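Local coordinates for protein putative anti-sigma factor antagonist TM_1081 (Thermotoga maritima, PDB 3F43) that probably acts as an anti-anti-sigma factor of the STAS family, countering an anti-sigma factor and so releasing a sigma factor from inhibition, at residues Pro15-Ile18 against Val23-Met26; Lys54-Leu59 against Ser116-Glu121. All blocks are in the same frame, centred on the assembly; numbering follows the deposited sequence.

Interaction 1: Pro15-Ile18 against Val23-Met26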
ATOM      1  N   PRO A  15       3.707  19.170  -9.568  1.00 23.31           N
ATOM      2  CA  PRO A  15       2.694  20.212  -9.870  1.00 23.22           C
ATOM      3  C   PRO A  15       1.495  20.208  -8.934  1.00 21.61           C
ATOM      4  O   PRO A  15       0.943  19.158  -8.619  1.00 22.21           O
ATOM      5  CB  PRO A  15       2.282  19.904 -11.292  1.00 22.48           C
ATOM      6  CG  PRO A  15       3.320  18.898 -11.794  1.00 22.87           C
ATOM      7  CD  PRO A  15       3.771  18.151 -10.629  1.00 24.37           C
ATOM      8  N   TYR A  16       1.147  21.382  -8.435  1.00 22.20           N
ATOM      9  CA  TYR A  16      -0.043  21.548  -7.597  1.00 19.91           C
ATOM     10  C   TYR A  16      -0.559  22.964  -7.647  1.00 21.81           C
ATOM     11  O   TYR A  16       0.166  23.900  -8.058  1.00 20.45           O
ATOM     12  CB  TYR A  16       0.218  21.141  -6.124  1.00 20.96           C
ATOM     13  CG  TYR A  16       1.017  22.147  -5.345  1.00 20.69           C
ATOM     14  CD1 TYR A  16       2.392  22.144  -5.404  1.00 24.03           C
ATOM     15  CD2 TYR A  16       0.384  23.133  -4.573  1.00 22.25           C
ATOM     16  CE1 TYR A  16       3.127  23.066  -4.683  1.00 23.61           C
ATOM     17  CE2 TYR A  16       1.100  24.061  -3.870  1.00 22.93           C
ATOM     18  CZ  TYR A  16       2.473  24.028  -3.927  1.00 22.49           C
ATOM     19  OH  TYR A  16       3.207  24.956  -3.231  1.00 27.63           O
ATOM     20  N   LYS A  17      -1.798  23.119  -7.188  1.00 21.07           N
ATOM     21  CA  LYS A  17      -2.314  24.430  -6.862  1.00 22.71           C
ATOM     22  C   LYS A  17      -3.207  24.337  -5.635  1.00 21.62           C
ATOM     23  O   LYS A  17      -3.741  23.294  -5.356  1.00 22.17           O
ATOM     24  CB  LYS A  17      -3.072  25.058  -8.042  1.00 26.57           C
ATOM     25  CG  LYS A  17      -4.388  24.464  -8.364  1.00 26.44           C
ATOM     26  CD  LYS A  17      -5.194  25.327  -9.357  1.00 32.98           C
ATOM     27  CE  LYS A  17      -4.519  25.467 -10.694  1.00 28.94           C
ATOM     28  NZ  LYS A  17      -5.447  26.047 -11.714  1.00 23.70           N
ATOM     29  N   ILE A  18      -3.322  25.438  -4.903  1.00 22.56           N
ATOM     30  CA  ILE A  18      -4.243  25.531  -3.761  1.00 22.70           C
ATOM     31  C   ILE A  18      -5.398  26.429  -4.133  1.00 24.48           C
ATOM     32  O   ILE A  18      -5.184  27.583  -4.516  1.00 24.53           O
ATOM     33  CB  ILE A  18      -3.549  26.046  -2.508  1.00 23.76           C
ATOM     34  CG1 ILE A  18      -2.382  25.110  -2.172  1.00 25.48           C
ATOM     35  CG2 ILE A  18      -4.575  26.177  -1.344  1.00 24.31           C
ATOM     36  CD1 ILE A  18      -1.620  25.423  -0.942  1.00 28.64           C
ATOM     37  N   VAL A  23      -5.777  21.471  -1.632  1.00 20.95           N
ATOM     38  CA  VAL A  23      -4.550  21.209  -2.357  1.00 20.99           C
ATOM     39  C   VAL A  23      -4.851  20.262  -3.506  1.00 19.91           C
ATOM     40  O   VAL A  23      -5.257  19.113  -3.292  1.00 21.63           O
ATOM     41  CB  VAL A  23      -3.444  20.626  -1.472  1.00 20.47           C
ATOM     42  CG1 VAL A  23      -2.169  20.424  -2.297  1.00 22.81           C
ATOM     43  CG2 VAL A  23      -3.217  21.437  -0.218  1.00 21.59           C
ATOM     44  N   ILE A  24      -4.675  20.749  -4.737  1.00 19.57           N
ATOM     45  CA  ILE A  24      -4.953  19.952  -5.926  1.00 19.88           C
ATOM     46  C   ILE A  24      -3.606  19.498  -6.495  1.00 19.89           C
ATOM     47  O   ILE A  24      -2.819  20.310  -7.053  1.00 21.21           O
ATOM     48  CB  ILE A  24      -5.743  20.753  -6.970  1.00 20.59           C
ATOM     49  CG1 ILE A  24      -7.005  21.383  -6.341  1.00 21.28           C
ATOM     50  CG2 ILE A  24      -6.093  19.844  -8.183  1.00 19.23           C
ATOM     51  CD1 ILE A  24      -7.840  22.240  -7.305  1.00 22.86           C
ATOM     52  N   LEU A  25      -3.322  18.211  -6.303  1.00 19.69           N
ATOM     53  CA  LEU A  25      -2.079  17.606  -6.758  1.00 21.54           C
ATOM     54  C   LEU A  25      -2.266  17.063  -8.162  1.00 20.28           C
ATOM     55  O   LEU A  25      -3.183  16.271  -8.416  1.00 22.26           O
ATOM     56  CB  LEU A  25      -1.665  16.442  -5.842  1.00 22.15           C
ATOM     57  CG  LEU A  25      -1.481  16.761  -4.357  1.00 22.99           C
ATOM     58  CD1 LEU A  25      -1.304  15.449  -3.525  1.00 23.76           C
ATOM     59  CD2 LEU A  25      -0.376  17.802  -4.139  1.00 22.09           C
HETATM   60  N   MSE A  26      -1.378  17.455  -9.060  1.00 20.30           N
HETATM   61  CA  MSE A  26      -1.464  17.051 -10.460  1.00 20.70           C
HETATM   62  C   MSE A  26      -0.149  16.460 -10.987  1.00 20.34           C
HETATM   63  O   MSE A  26       0.493  17.043 -11.863  1.00 20.81           O
HETATM   64  CB  MSE A  26      -1.889  18.220 -11.314  1.00 22.77           C
HETATM   65  CG  MSE A  26      -3.282  18.792 -10.944  1.00 23.94           C
HETATM   66 SE   MSE A  26      -3.710  20.511 -11.662  0.75 20.99          SE
HETATM   67  CE  MSE A  26      -2.596  21.574 -10.481  1.00 25.02           C
TER
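Met26, a selenomethionine, has its CG opposite the carbonyl carbon, stays extended through chi2 and bends at chi3 (-75°), which turns its CE back over the facing strand, 3.7 Å from Lys17 N. Tyr16 holds its ring carbon CG between its backbone N and carbonyl carbon (chi1 75°); its CB rests 3.9 Å from Leu25 CD2, while the ring's far end leads away and Val23 CG1 meets the ring obliquely. The backbones form an antiparallel hairpin. Lys17 and Ile24 make its hydrogen-bonded pair: Ile24 N gives a nearly linear bond to Lys17 O (2.8 Å), and Lys17 N returns one to Ile24 O (3.0 Å). Beyond them Met26 N reaches Pro15 O at 2.9 Å, the donor tilted 34° from the carbonyl plane. Past this pairing the Pro15 ring rests against the Met26 carbonyl, Pro15 CG 3.4 Å from Met26 O. Lys17 and Ile24 run side by side on one face; Tyr16, Ile18, Val23 and Leu25 lie on the other. Strand 16-19 is outermost in the sheet within this chain, strand 22-25 pairs onward with strand 54-58, and helix 36-48 packs on Val23 and Leu25, its Phe47 meeting the Tyr16 ring edge-to-face.

Interaction 2: Lys54-Leu59 against Ser116-Glu121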
ATOM      1  N   LYS A  54      -7.197  18.909   3.152  1.00 24.22           N
ATOM      2  CA  LYS A  54      -8.150  18.745   2.059  1.00 21.55           C
ATOM      3  C   LYS A  54      -7.331  18.635   0.772  1.00 23.32           C
ATOM      4  O   LYS A  54      -6.683  19.613   0.361  1.00 22.79           O
ATOM      5  CB  LYS A  54      -9.136  19.903   1.971  1.00 23.05           C
ATOM      6  CG  LYS A  54     -10.043  20.096   3.182  1.00 24.33           C
ATOM      7  CD  LYS A  54     -10.901  21.372   3.045  1.00 25.32           C
ATOM      8  N   ILE A  55      -7.334  17.449   0.170  1.00 21.51           N
ATOM      9  CA  ILE A  55      -6.459  17.129  -0.961  1.00 21.82           C
ATOM     10  C   ILE A  55      -7.199  16.373  -2.035  1.00 22.84           C
ATOM     11  O   ILE A  55      -7.958  15.453  -1.754  1.00 22.25           O
ATOM     12  CB  ILE A  55      -5.218  16.266  -0.508  1.00 23.64           C
ATOM     13  CG1 ILE A  55      -4.408  17.065   0.537  1.00 25.29           C
ATOM     14  CG2 ILE A  55      -4.358  15.804  -1.689  1.00 24.38           C
ATOM     15  CD1 ILE A  55      -3.065  16.432   0.893  1.00 26.44           C
ATOM     16  N   PHE A  56      -6.993  16.811  -3.279  1.00 19.74           N
ATOM     17  CA  PHE A  56      -7.419  16.081  -4.459  1.00 22.40           C
ATOM     18  C   PHE A  56      -6.143  15.517  -5.092  1.00 21.95           C
ATOM     19  O   PHE A  56      -5.222  16.285  -5.405  1.00 23.47           O
ATOM     20  CB  PHE A  56      -8.074  16.956  -5.520  1.00 23.18           C
ATOM     21  CG  PHE A  56      -9.344  17.646  -5.120  1.00 21.88           C
ATOM     22  CD1 PHE A  56     -10.057  17.335  -3.958  1.00 21.95           C
ATOM     23  CD2 PHE A  56      -9.861  18.647  -5.965  1.00 26.71           C
ATOM     24  CE1 PHE A  56     -11.231  18.011  -3.632  1.00 25.40           C
ATOM     25  CE2 PHE A  56     -11.024  19.303  -5.649  1.00 26.89           C
ATOM     26  CZ  PHE A  56     -11.725  18.974  -4.475  1.00 22.88           C
ATOM     27  N   LEU A  57      -6.101  14.214  -5.346  1.00 21.72           N
ATOM     28  CA  LEU A  57      -5.013  13.642  -6.095  1.00 21.51           C
ATOM     29  C   LEU A  57      -5.562  13.373  -7.504  1.00 22.48           C
ATOM     30  O   LEU A  57      -6.334  12.433  -7.754  1.00 20.71           O
ATOM     31  CB  LEU A  57      -4.439  12.388  -5.424  1.00 22.23           C
ATOM     32  CG  LEU A  57      -3.422  11.594  -6.253  1.00 21.94           C
ATOM     33  CD1 LEU A  57      -2.211  12.501  -6.606  1.00 24.24           C
ATOM     34  CD2 LEU A  57      -3.001  10.364  -5.461  1.00 23.72           C
ATOM     35  N   VAL A  58      -5.172  14.251  -8.418  1.00 20.45           N
ATOM     36  CA  VAL A  58      -5.619  14.221  -9.795  1.00 18.73           C
ATOM     37  C   VAL A  58      -4.704  13.258 -10.568  1.00 20.91           C
ATOM     38  O   VAL A  58      -3.476  13.419 -10.576  1.00 21.21           O
ATOM     39  CB  VAL A  58      -5.603  15.626 -10.404  1.00 19.41           C
ATOM     40  CG1 VAL A  58      -6.007  15.554 -11.918  1.00 21.88           C
ATOM     41  CG2 VAL A  58      -6.566  16.574  -9.633  1.00 21.61           C
ATOM     42  N   LEU A  59      -5.327  12.273 -11.193  1.00 21.71           N
ATOM     43  CA  LEU A  59      -4.639  11.156 -11.838  1.00 22.04           C
ATOM     44  C   LEU A  59      -4.675  11.158 -13.381  1.00 20.17           C
ATOM     45  O   LEU A  59      -4.324  10.190 -14.034  1.00 19.46           O
ATOM     46  CB  LEU A  59      -5.213   9.839 -11.267  1.00 23.68           C
ATOM     47  CG  LEU A  59      -5.016   9.640  -9.772  1.00 26.19           C
ATOM     48  CD1 LEU A  59      -5.801   8.422  -9.249  1.00 26.86           C
ATOM     49  CD2 LEU A  59      -3.548   9.451  -9.513  1.00 23.12           C
ATOM     50  N   SER A 116     -14.201  19.658 -11.080  1.00 25.12           N
ATOM     51  CA  SER A 116     -15.370  20.465 -10.673  1.00 26.39           C
ATOM     52  C   SER A 116     -16.309  19.633  -9.824  1.00 25.37           C
ATOM     53  O   SER A 116     -16.861  20.117  -8.841  1.00 27.00           O
ATOM     54  CB  SER A 116     -16.065  21.120 -11.879  1.00 27.24           C
ATOM     55  OG  SER A 116     -16.404  20.156 -12.860  1.00 35.09           O
ATOM     56  N   GLU A 117     -16.460  18.360 -10.157  1.00 24.60           N
ATOM     57  CA  GLU A 117     -17.273  17.467  -9.333  1.00 27.61           C
ATOM     58  C   GLU A 117     -16.727  17.347  -7.915  1.00 28.11           C
ATOM     59  O   GLU A 117     -17.482  17.404  -6.948  1.00 27.16           O
ATOM     60  CB  GLU A 117     -17.366  16.085  -9.970  1.00 29.38           C
ATOM     61  CG  GLU A 117     -18.176  16.074 -11.270  1.00 36.04           C
ATOM     62  CD  GLU A 117     -17.940  14.813 -12.118  1.00 37.05           C
ATOM     63  OE1 GLU A 117     -17.193  13.906 -11.687  1.00 44.18           O
ATOM     64  OE2 GLU A 117     -18.506  14.743 -13.226  1.00 54.95           O
ATOM     65  N   ALA A 118     -15.415  17.180  -7.789  1.00 24.64           N
ATOM     66  CA  ALA A 118     -14.768  17.080  -6.467  1.00 25.81           C
ATOM     67  C   ALA A 118     -14.950  18.369  -5.664  1.00 25.00           C
ATOM     68  O   ALA A 118     -15.203  18.339  -4.448  1.00 25.17           O
ATOM     69  CB  ALA A 118     -13.252  16.727  -6.606  1.00 23.70           C
HETATM   70  N   MSE A 119     -14.801  19.501  -6.336  0.60 23.30           N
HETATM   71  CA  MSE A 119     -14.919  20.803  -5.672  0.60 26.17           C
HETATM   72  C   MSE A 119     -16.332  20.966  -5.119  0.60 29.17           C
HETATM   73  O   MSE A 119     -16.525  21.427  -3.989  0.60 29.89           O
HETATM   74  CB  MSE A 119     -14.611  21.966  -6.621  0.60 26.35           C
HETATM   75  CG  MSE A 119     -13.139  22.192  -6.931  0.60 30.38           C
HETATM   76 SE   MSE A 119     -11.959  22.741  -5.437  0.45 35.23          SE
HETATM   77  CE  MSE A 119     -13.270  23.055  -4.005  0.60 12.50           C
ATOM     78  N   GLU A 120     -17.312  20.555  -5.912  1.00 30.43           N
ATOM     79  CA  GLU A 120     -18.700  20.617  -5.474  1.00 33.69           C
ATOM     80  C   GLU A 120     -18.946  19.808  -4.193  1.00 33.51           C
ATOM     81  O   GLU A 120     -19.688  20.265  -3.315  1.00 36.17           O
ATOM     82  CB  GLU A 120     -19.618  20.159  -6.601  1.00 34.26           C
ATOM     83  CG  GLU A 120     -19.737  21.188  -7.720  1.00 42.91           C
ATOM     84  CD  GLU A 120     -20.333  20.614  -9.004  1.00 43.11           C
ATOM     85  OE1 GLU A 120     -20.897  19.488  -8.955  1.00 54.88           O
ATOM     86  OE2 GLU A 120     -20.223  21.293 -10.060  1.00 56.46           O
ATOM     87  N   GLU A 121     -18.345  18.629  -4.070  1.00 34.59           N
ATOM     88  CA  GLU A 121     -18.477  17.841  -2.840  1.00 34.84           C
ATOM     89  C   GLU A 121     -17.823  18.526  -1.630  1.00 36.79           C
ATOM     90  O   GLU A 121     -18.426  18.613  -0.563  1.00 35.26           O
ATOM     91  CB  GLU A 121     -17.900  16.429  -2.999  1.00 36.05           C
ATOM     92  CG  GLU A 121     -17.908  15.623  -1.681  1.00 38.40           C
ATOM     93  CD  GLU A 121     -19.303  15.262  -1.178  1.00 52.81           C
ATOM     94  OE1 GLU A 121     -20.312  15.640  -1.828  1.00 52.82           O
ATOM     95  OE2 GLU A 121     -19.379  14.584  -0.123  1.00 54.27           O
TER
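In the hydrophobic layer between the central sheet of the STAS domain and its C-terminal helix, Phe56 of strand 54-58 points at helix 115-123. Its CG stands opposite the carbonyl carbon, beside the backbone N (chi1 -63°), and the ring extends from the sheet to the helix surface. Ala118 points back at it: its methyl CB sits over one ring face, 3.6 Å from the centroid and 19° off the normal, a CH-pi contact. The methyl is displaced toward the outer rim, so its closest ring atoms include Phe56 CZ, 3.5 Å from Ala118 CB. The side chains of Met119, a selenomethionine, and Phe56 cross at about a right angle. Met119 is deposited in two conformers, so its contacts are less certain; in one, Met119 CG lies in the ring plane at the edge, 3.8 Å from Phe56 CE2, and Met119 SE approaches obliquely, 3.6 Å from Phe56 CE2, a Met-aromatic contact. Phe86 and Val90 of strand 86-90 and Ile24 of strand 22-25 also touch Phe56. Replacing Phe56 by an alanine is likely to open a gap between sheet and helix and leave the Ala118 methyl without its ring face. No hydrogen bond crosses between the two segments; all three touching side chains are buried, and their association rests on dispersion, hydrophobic burial, a weak CH-pi contact and, in that conformer, a possible selenium-aromatic attraction.

Overall arrangement
Interactions 1 and 2 follow one another along the chain, their centres about 10 Å apart, and meet where strands 22-25 and 54-58 run parallel in the same sheet. Two probable backbone hydrogen bonds join them: Leu25 N to Phe56 O (2.9 Å) and Val58 N to Leu25 O (2.8 Å). Side chains pack across the strand pair on both faces. Leu25 CD1 lies 3.6 Å from Ile55 CG2 on the face toward helix 36-48, while Ile24 CG2 lies 3.6 Å from Val58 CG2 on the face toward helix 115-123. Interaction 1 thus closes the hairpin end of the sheet, and interaction 2 fastens its middle strand to the last helix. Neither includes Ser67, the inferred phosphorylation site, unmodified here.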